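Clan CA, family C40, NlpC/P60 superfamily cysteine peptidase (Trichomonas vaginalis, PDB 6BIO) probably acts as a cysteine peptidase of the NlpC/P60 type that cleaves bacterial peptidoglycan. Local coordinates at residues 44-56 with 187-199. Numbering follows the deposited sequence.
Sequences NCYWLYFDYYVHI and QWAYNRLDIFMHR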
loop_
_atom_site.group_PDB
_atom_site.type_symbol
_atom_site.label_atom_id
_atom_site.label_comp_id
_atom_site.label_asym_id
_atom_site.label_seq_id
_atom_site.Cartn_x
_atom_site.Cartn_y
_atom_site.Cartn_z
ATOM N N ASN A 44 -3.873 -5.470 -21.114
ATOM C CA ASN A 44 -3.862 -4.885 -19.783
ATOM C C ASN A 44 -2.489 -5.090 -19.157
ATOM O O ASN A 44 -1.816 -6.098 -19.400
ATOM C CB ASN A 44 -4.935 -5.494 -18.893
ATOM C CG ASN A 44 -4.806 -6.987 -18.733
ATOM O OD1 ASN A 44 -4.927 -7.756 -19.701
ATOM N ND2 ASN A 44 -4.598 -7.423 -17.498
ATOM N N CYS A 45 -2.057 -4.109 -18.369
ATOM C CA CYS A 45 -0.731 -4.203 -17.757
ATOM C C CYS A 45 -0.692 -5.223 -16.626
ATOM O O CYS A 45 0.351 -5.841 -16.396
ATOM C CB CYS A 45 -0.220 -2.835 -17.301
ATOM S SG CYS A 45 -1.357 -1.839 -16.285
ATOM N N TYR A 46 -1.796 -5.358 -15.899
ATOM C CA TYR A 46 -1.971 -6.273 -14.780
ATOM C C TYR A 46 -3.439 -6.111 -14.364
ATOM O O TYR A 46 -4.246 -5.603 -15.140
ATOM C CB TYR A 46 -0.939 -6.003 -13.649
ATOM C CG TYR A 46 -0.703 -4.543 -13.284
ATOM C CD1 TYR A 46 -1.678 -3.786 -12.635
ATOM C CD2 TYR A 46 0.511 -3.923 -13.615
ATOM C CE1 TYR A 46 -1.429 -2.465 -12.303
ATOM C CE2 TYR A 46 0.749 -2.592 -13.303
ATOM C CZ TYR A 46 -0.232 -1.862 -12.669
ATOM O OH TYR A 46 -0.103 -0.531 -12.325
ATOM N N TRP A 47 -3.782 -6.532 -13.151
ATOM C CA TRP A 47 -5.080 -6.336 -12.551
ATOM C C TRP A 47 -4.897 -5.687 -11.191
ATOM O O TRP A 47 -3.823 -5.713 -10.600
ATOM C CB TRP A 47 -5.776 -7.680 -12.314
ATOM C CG TRP A 47 -6.179 -8.441 -13.554
ATOM C CD1 TRP A 47 -7.463 -8.581 -14.034
ATOM C CD2 TRP A 47 -5.355 -9.203 -14.440
ATOM N NE1 TRP A 47 -7.486 -9.386 -15.146
ATOM C CE2 TRP A 47 -6.209 -9.785 -15.425
ATOM C CE3 TRP A 47 -3.989 -9.470 -14.500
ATOM C CZ2 TRP A 47 -5.719 -10.596 -16.469
ATOM C CZ3 TRP A 47 -3.509 -10.293 -15.540
ATOM C CH2 TRP A 47 -4.374 -10.831 -16.504
ATOM N N LEU A 48 -5.979 -5.105 -10.688
ATOM C CA LEU A 48 -6.067 -4.752 -9.277
ATOM C C LEU A 48 -7.236 -5.506 -8.656
ATOM O O LEU A 48 -8.058 -6.071 -9.373
ATOM C CB LEU A 48 -6.194 -3.241 -9.044
ATOM C CG LEU A 48 -4.978 -2.428 -9.440
ATOM C CD1 LEU A 48 -5.286 -0.950 -9.255
ATOM C CD2 LEU A 48 -3.730 -2.845 -8.686
ATOM N N TYR A 49 -7.282 -5.544 -7.310
ATOM C CA TYR A 49 -8.060 -6.562 -6.595
ATOM C C TYR A 49 -8.992 -5.977 -5.536
ATOM O O TYR A 49 -8.749 -4.908 -4.974
ATOM C CB TYR A 49 -7.120 -7.627 -5.994
ATOM C CG TYR A 49 -6.330 -8.302 -7.072
ATOM C CD1 TYR A 49 -6.905 -9.267 -7.872
ATOM C CD2 TYR A 49 -5.045 -7.874 -7.390
ATOM C CE1 TYR A 49 -6.208 -9.875 -8.892
ATOM C CE2 TYR A 49 -4.360 -8.427 -8.422
ATOM C CZ TYR A 49 -4.933 -9.431 -9.184
ATOM O OH TYR A 49 -4.230 -10.006 -10.234
ATOM N N PHE A 50 -10.040 -6.747 -5.257
ATOM C CA PHE A 50 -11.048 -6.381 -4.280
ATOM C C PHE A 50 -10.424 -5.951 -2.963
ATOM O O PHE A 50 -9.510 -6.602 -2.444
ATOM C CB PHE A 50 -11.934 -7.608 -4.056
ATOM C CG PHE A 50 -12.986 -7.405 -3.017
ATOM C CD1 PHE A 50 -14.058 -6.554 -3.231
ATOM C CD2 PHE A 50 -12.846 -8.024 -1.800
ATOM C CE1 PHE A 50 -14.969 -6.367 -2.218
ATOM C CE2 PHE A 50 -13.809 -7.861 -0.789
ATOM C CZ PHE A 50 -14.841 -7.022 -0.992
ATOM N N ASP A 51 -10.922 -4.840 -2.410
ATOM C CA ASP A 51 -10.563 -4.323 -1.098
ATOM C C ASP A 51 -9.173 -3.712 -1.035
ATOM O O ASP A 51 -8.733 -3.364 0.048
ATOM C CB ASP A 51 -10.803 -5.347 0.007
ATOM C CG ASP A 51 -10.997 -4.727 1.375
ATOM O OD1 ASP A 51 -11.787 -3.773 1.491
ATOM O OD2 ASP A 51 -10.413 -5.227 2.349
ATOM N N TYR A 52 -8.505 -3.538 -2.177
ATOM C CA TYR A 52 -7.318 -2.703 -2.217
ATOM C C TYR A 52 -7.717 -1.239 -2.076
ATOM O O TYR A 52 -8.785 -0.813 -2.515
ATOM C CB TYR A 52 -6.564 -2.906 -3.543
ATOM C CG TYR A 52 -5.663 -4.143 -3.631
ATOM C CD1 TYR A 52 -5.765 -5.192 -2.717
ATOM C CD2 TYR A 52 -4.698 -4.248 -4.635
ATOM C CE1 TYR A 52 -4.951 -6.296 -2.814
ATOM C CE2 TYR A 52 -3.888 -5.352 -4.720
ATOM C CZ TYR A 52 -4.007 -6.372 -3.815
ATOM O OH TYR A 52 -3.197 -7.472 -3.906
ATOM N N TYR A 53 -6.809 -0.466 -1.484
ATOM C CA TYR A 53 -6.960 0.977 -1.346
ATOM C C TYR A 53 -6.070 1.694 -2.366
ATOM O O TYR A 53 -4.929 1.288 -2.620
ATOM C CB TYR A 53 -6.601 1.409 0.083
ATOM C CG TYR A 53 -7.378 0.746 1.200
ATOM C CD1 TYR A 53 -8.594 0.159 1.000
ATOM C CD2 TYR A 53 -6.841 0.724 2.462
ATOM C CE1 TYR A 53 -9.277 -0.440 2.057
ATOM C CE2 TYR A 53 -7.521 0.166 3.535
ATOM C CZ TYR A 53 -8.729 -0.418 3.313
ATOM O OH TYR A 53 -9.402 -0.995 4.384
ATOM N N VAL A 54 -6.599 2.787 -2.915
ATOM C CA VAL A 54 -5.887 3.588 -3.902
ATOM C C VAL A 54 -6.133 5.060 -3.609
ATOM O O VAL A 54 -7.087 5.429 -2.922
ATOM C CB VAL A 54 -6.310 3.260 -5.354
ATOM C CG1 VAL A 54 -6.079 1.809 -5.640
ATOM C CG2 VAL A 54 -7.747 3.664 -5.603
ATOM N N HIS A 55 -5.310 5.906 -4.246
ATOM C CA HIS A 55 -5.670 7.276 -4.469
ATOM C C HIS A 55 -6.279 7.395 -5.861
ATOM O O HIS A 55 -5.884 6.689 -6.794
ATOM C CB HIS A 55 -4.462 8.214 -4.451
ATOM C CG HIS A 55 -3.565 8.059 -3.257
ATOM N ND1 HIS A 55 -3.599 8.877 -2.144
ATOM C CD2 HIS A 55 -2.574 7.174 -3.039
ATOM C CE1 HIS A 55 -2.684 8.469 -1.281
ATOM N NE2 HIS A 55 -2.027 7.458 -1.814
ATOM N N ILE A 56 -7.240 8.294 -6.006
ATOM C CA ILE A 56 -7.896 8.563 -7.289
ATOM C C ILE A 56 -7.424 9.910 -7.782
ATOM O O ILE A 56 -7.669 10.922 -7.129
ATOM C CB ILE A 56 -9.430 8.496 -7.187
ATOM C CG1 ILE A 56 -9.879 7.139 -6.632
ATOM C CG2 ILE A 56 -10.046 8.835 -8.509
ATOM C CD1 ILE A 56 -11.328 7.147 -6.229
ATOM N N GLN A 187 1.453 -8.525 -1.916
ATOM C CA GLN A 187 0.957 -7.318 -2.566
ATOM C C GLN A 187 -0.074 -6.625 -1.686
ATOM O O GLN A 187 -0.060 -5.396 -1.554
ATOM C CB GLN A 187 0.392 -7.641 -3.938
ATOM C CG GLN A 187 -0.015 -6.388 -4.718
ATOM C CD GLN A 187 -0.701 -6.688 -6.023
ATOM O OE1 GLN A 187 -1.710 -7.402 -6.075
ATOM N NE2 GLN A 187 -0.189 -6.122 -7.094
ATOM N N TRP A 188 -0.954 -7.406 -1.053
ATOM C CA TRP A 188 -1.946 -6.846 -0.147
ATOM C C TRP A 188 -1.269 -6.076 0.987
ATOM O O TRP A 188 -1.683 -4.966 1.358
ATOM C CB TRP A 188 -2.838 -7.982 0.397
ATOM C CG TRP A 188 -3.671 -7.486 1.554
ATOM C CD1 TRP A 188 -4.819 -6.790 1.496
ATOM C CD2 TRP A 188 -3.307 -7.548 2.939
ATOM N NE1 TRP A 188 -5.201 -6.407 2.767
ATOM C CE2 TRP A 188 -4.286 -6.851 3.664
ATOM C CE3 TRP A 188 -2.250 -8.135 3.635
ATOM C CZ2 TRP A 188 -4.233 -6.732 5.053
ATOM C CZ3 TRP A 188 -2.212 -7.999 4.998
ATOM C CH2 TRP A 188 -3.182 -7.278 5.685
ATOM N N ALA A 189 -0.282 -6.693 1.635
ATOM C CA ALA A 189 0.319 -6.064 2.807
ATOM C C ALA A 189 0.898 -4.706 2.426
ATOM O O ALA A 189 0.737 -3.710 3.139
ATOM C CB ALA A 189 1.394 -6.965 3.413
ATOM N N TYR A 190 1.620 -4.652 1.299
ATOM C CA TYR A 190 2.186 -3.375 0.880
ATOM C C TYR A 190 1.126 -2.396 0.379
ATOM O O TYR A 190 1.275 -1.176 0.562
ATOM C CB TYR A 190 3.374 -3.595 -0.090
ATOM C CG TYR A 190 4.636 -3.857 0.719
ATOM C CD1 TYR A 190 5.311 -2.789 1.259
ATOM C CD2 TYR A 190 5.104 -5.131 0.976
ATOM C CE1 TYR A 190 6.400 -2.971 2.049
ATOM C CE2 TYR A 190 6.207 -5.327 1.784
ATOM C CZ TYR A 190 6.880 -4.235 2.285
ATOM O OH TYR A 190 7.983 -4.376 3.096
ATOM N N ASN A 191 0.006 -2.890 -0.149
ATOM C CA ASN A 191 -1.105 -2.008 -0.499
ATOM C C ASN A 191 -1.540 -1.214 0.725
ATOM O O ASN A 191 -1.835 -0.021 0.627
ATOM C CB ASN A 191 -2.287 -2.810 -1.035
ATOM C CG ASN A 191 -3.459 -1.896 -1.339
ATOM O OD1 ASN A 191 -4.398 -1.754 -0.552
ATOM N ND2 ASN A 191 -3.385 -1.219 -2.463
ATOM N N ARG A 192 -1.576 -1.856 1.894
ATOM C CA ARG A 192 -1.985 -1.181 3.120
ATOM C C ARG A 192 -0.979 -0.161 3.628
ATOM O O ARG A 192 -1.311 0.637 4.522
ATOM C CB ARG A 192 -2.262 -2.241 4.160
ATOM C CG ARG A 192 -3.533 -3.071 3.909
ATOM C CD ARG A 192 -4.763 -2.230 3.862
ATOM N NE ARG A 192 -6.008 -2.974 3.828
ATOM C CZ ARG A 192 -6.754 -3.179 2.758
ATOM N NH1 ARG A 192 -6.360 -2.805 1.572
ATOM N NH2 ARG A 192 -7.924 -3.775 2.888
ATOM N N LEU A 193 0.219 -0.120 3.052
ATOM C CA LEU A 193 1.234 0.898 3.305
ATOM C C LEU A 193 1.390 1.843 2.125
ATOM O O LEU A 193 2.335 2.649 2.082
ATOM C CB LEU A 193 2.572 0.209 3.607
ATOM C CG LEU A 193 2.506 -0.697 4.851
ATOM C CD1 LEU A 193 3.781 -1.497 5.004
ATOM C CD2 LEU A 193 2.240 0.091 6.152
ATOM N N ASP A 194 0.470 1.781 1.165
ATOM C CA ASP A 194 0.504 2.664 0.002
ATOM C C ASP A 194 1.806 2.499 -0.772
ATOM O O ASP A 194 2.354 3.468 -1.296
ATOM C CB ASP A 194 0.244 4.121 0.388
ATOM C CG ASP A 194 -0.114 5.032 -0.791
ATOM O OD1 ASP A 194 -0.606 4.555 -1.830
ATOM O OD2 ASP A 194 0.091 6.255 -0.580
ATOM N N ILE A 195 2.242 1.241 -0.905
ATOM C CA ILE A 195 3.455 0.909 -1.639
ATOM C C ILE A 195 3.047 -0.153 -2.658
ATOM O O ILE A 195 2.447 -1.167 -2.291
ATOM C CB ILE A 195 4.551 0.377 -0.692
ATOM C CG1 ILE A 195 5.011 1.507 0.208
ATOM C CG2 ILE A 195 5.695 -0.240 -1.508
ATOM C CD1 ILE A 195 5.833 0.975 1.393
ATOM N N PHE A 196 3.383 0.061 -3.928
ATOM C CA PHE A 196 3.043 -0.912 -4.959
ATOM C C PHE A 196 4.114 -1.961 -5.133
ATOM O O PHE A 196 5.300 -1.651 -5.292
ATOM C CB PHE A 196 2.878 -0.209 -6.296
ATOM C CG PHE A 196 2.407 -1.131 -7.380
ATOM C CD1 PHE A 196 1.080 -1.494 -7.478
ATOM C CD2 PHE A 196 3.300 -1.653 -8.312
ATOM C CE1 PHE A 196 0.640 -2.350 -8.463
ATOM C CE2 PHE A 196 2.852 -2.532 -9.291
ATOM C CZ PHE A 196 1.512 -2.874 -9.364
ATOM N N MET A 197 3.688 -3.198 -5.197
ATOM C CA MET A 197 4.492 -4.229 -5.835
ATOM C C MET A 197 3.575 -4.963 -6.784
ATOM O O MET A 197 2.355 -4.928 -6.625
ATOM C CB MET A 197 5.179 -5.197 -4.912
ATOM C CG MET A 197 4.260 -6.009 -4.083
ATOM S SD MET A 197 5.058 -7.359 -3.091
ATOM C CE MET A 197 6.082 -6.412 -2.035
ATOM N N HIS A 198 4.177 -5.674 -7.746
ATOM C CA HIS A 198 3.421 -6.460 -8.700
ATOM C C HIS A 198 2.821 -7.680 -8.022
ATOM O O HIS A 198 3.083 -7.982 -6.854
ATOM C CB HIS A 198 4.309 -6.827 -9.894
ATOM C CG HIS A 198 4.520 -5.676 -10.827
ATOM N ND1 HIS A 198 3.547 -5.240 -11.704
ATOM C CD2 HIS A 198 5.569 -4.822 -10.969
ATOM C CE1 HIS A 198 3.994 -4.191 -12.363
ATOM N NE2 HIS A 198 5.216 -3.920 -11.946
ATOM N N ARG A 199 1.964 -8.360 -8.760
ATOM C CA ARG A 199 1.094 -9.371 -8.178
ATOM C C ARG A 199 1.715 -10.750 -8.047
ATOM O O ARG A 199 1.329 -11.480 -7.118
ATOM C CB ARG A 199 -0.199 -9.443 -8.991
ATOM C CG ARG A 199 -1.189 -10.526 -8.605
ATOM C CD ARG A 199 -1.659 -10.396 -7.161
ATOM N NE ARG A 199 -2.644 -11.418 -6.796
ATOM C CZ ARG A 199 -2.340 -12.644 -6.413
ATOM N NH1 ARG A 199 -1.092 -13.068 -6.470
ATOM N NH2 ARG A 199 -3.318 -13.451 -6.074
HETATM O O HOH W 1 -1.194 -6.289 -9.904
HETATM O O HOH W 2 -3.130 3.308 -1.492
#
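Arg192 lies flat on the Tyr53 ring: the planes differ by 3°, and Arg192 CZ lies 3.6 Å from the Tyr53 ring centroid, over its face, a cation-pi contact. Trp188 NE1 sits over the opposite face, its indole steeply tilted rather than stacked. Polar partners meet the guanidinium rim: NH1 and NH2 converge end-on on the backbone O of Asp51, NH1 at 2.9 Å, while NH2 also forms a salt bridge with Asp51 OD2. The carboxylate plane is turned 78° from the guanidinium, and its OD1 pairs with Arg22.

Asn191, with CG anti to the backbone N (chi1 177°), presents its amide to the backbone of Tyr53. The Tyr53 N-H points to an in-plane lone pair of Asn191 OD1 at 2.9 Å, nearly straight, and ND2 returns a bond to Tyr53 O. The same amide stacks on the Tyr52 ring, whose hydroxyl donates to Gln187 OE1 at 2.6 Å; Gln187 NE2 holds Met197 O and a water bound to Trp47 O.

At one end, His55 NE2 meets Asp194 OD2 on its syn side at 2.7 Å, almost linearly; Asp119 engages the other ring nitrogen. At the other, Phe196 CZ packs over a face of Tyr46, 3.9 Å from its CZ, and the His198 edge approaches Tyr46 CD2.

Asp194, at positive phi, is the C' residue of a Schellman motif ending helix 182-191. The buried interface docks this helix terminus and following loop of the NlpC/P60 domain onto strands 46-49 and 53-60 of the N-terminal beta region and the type II beta turn (Tyr49 to Tyr52) joining them.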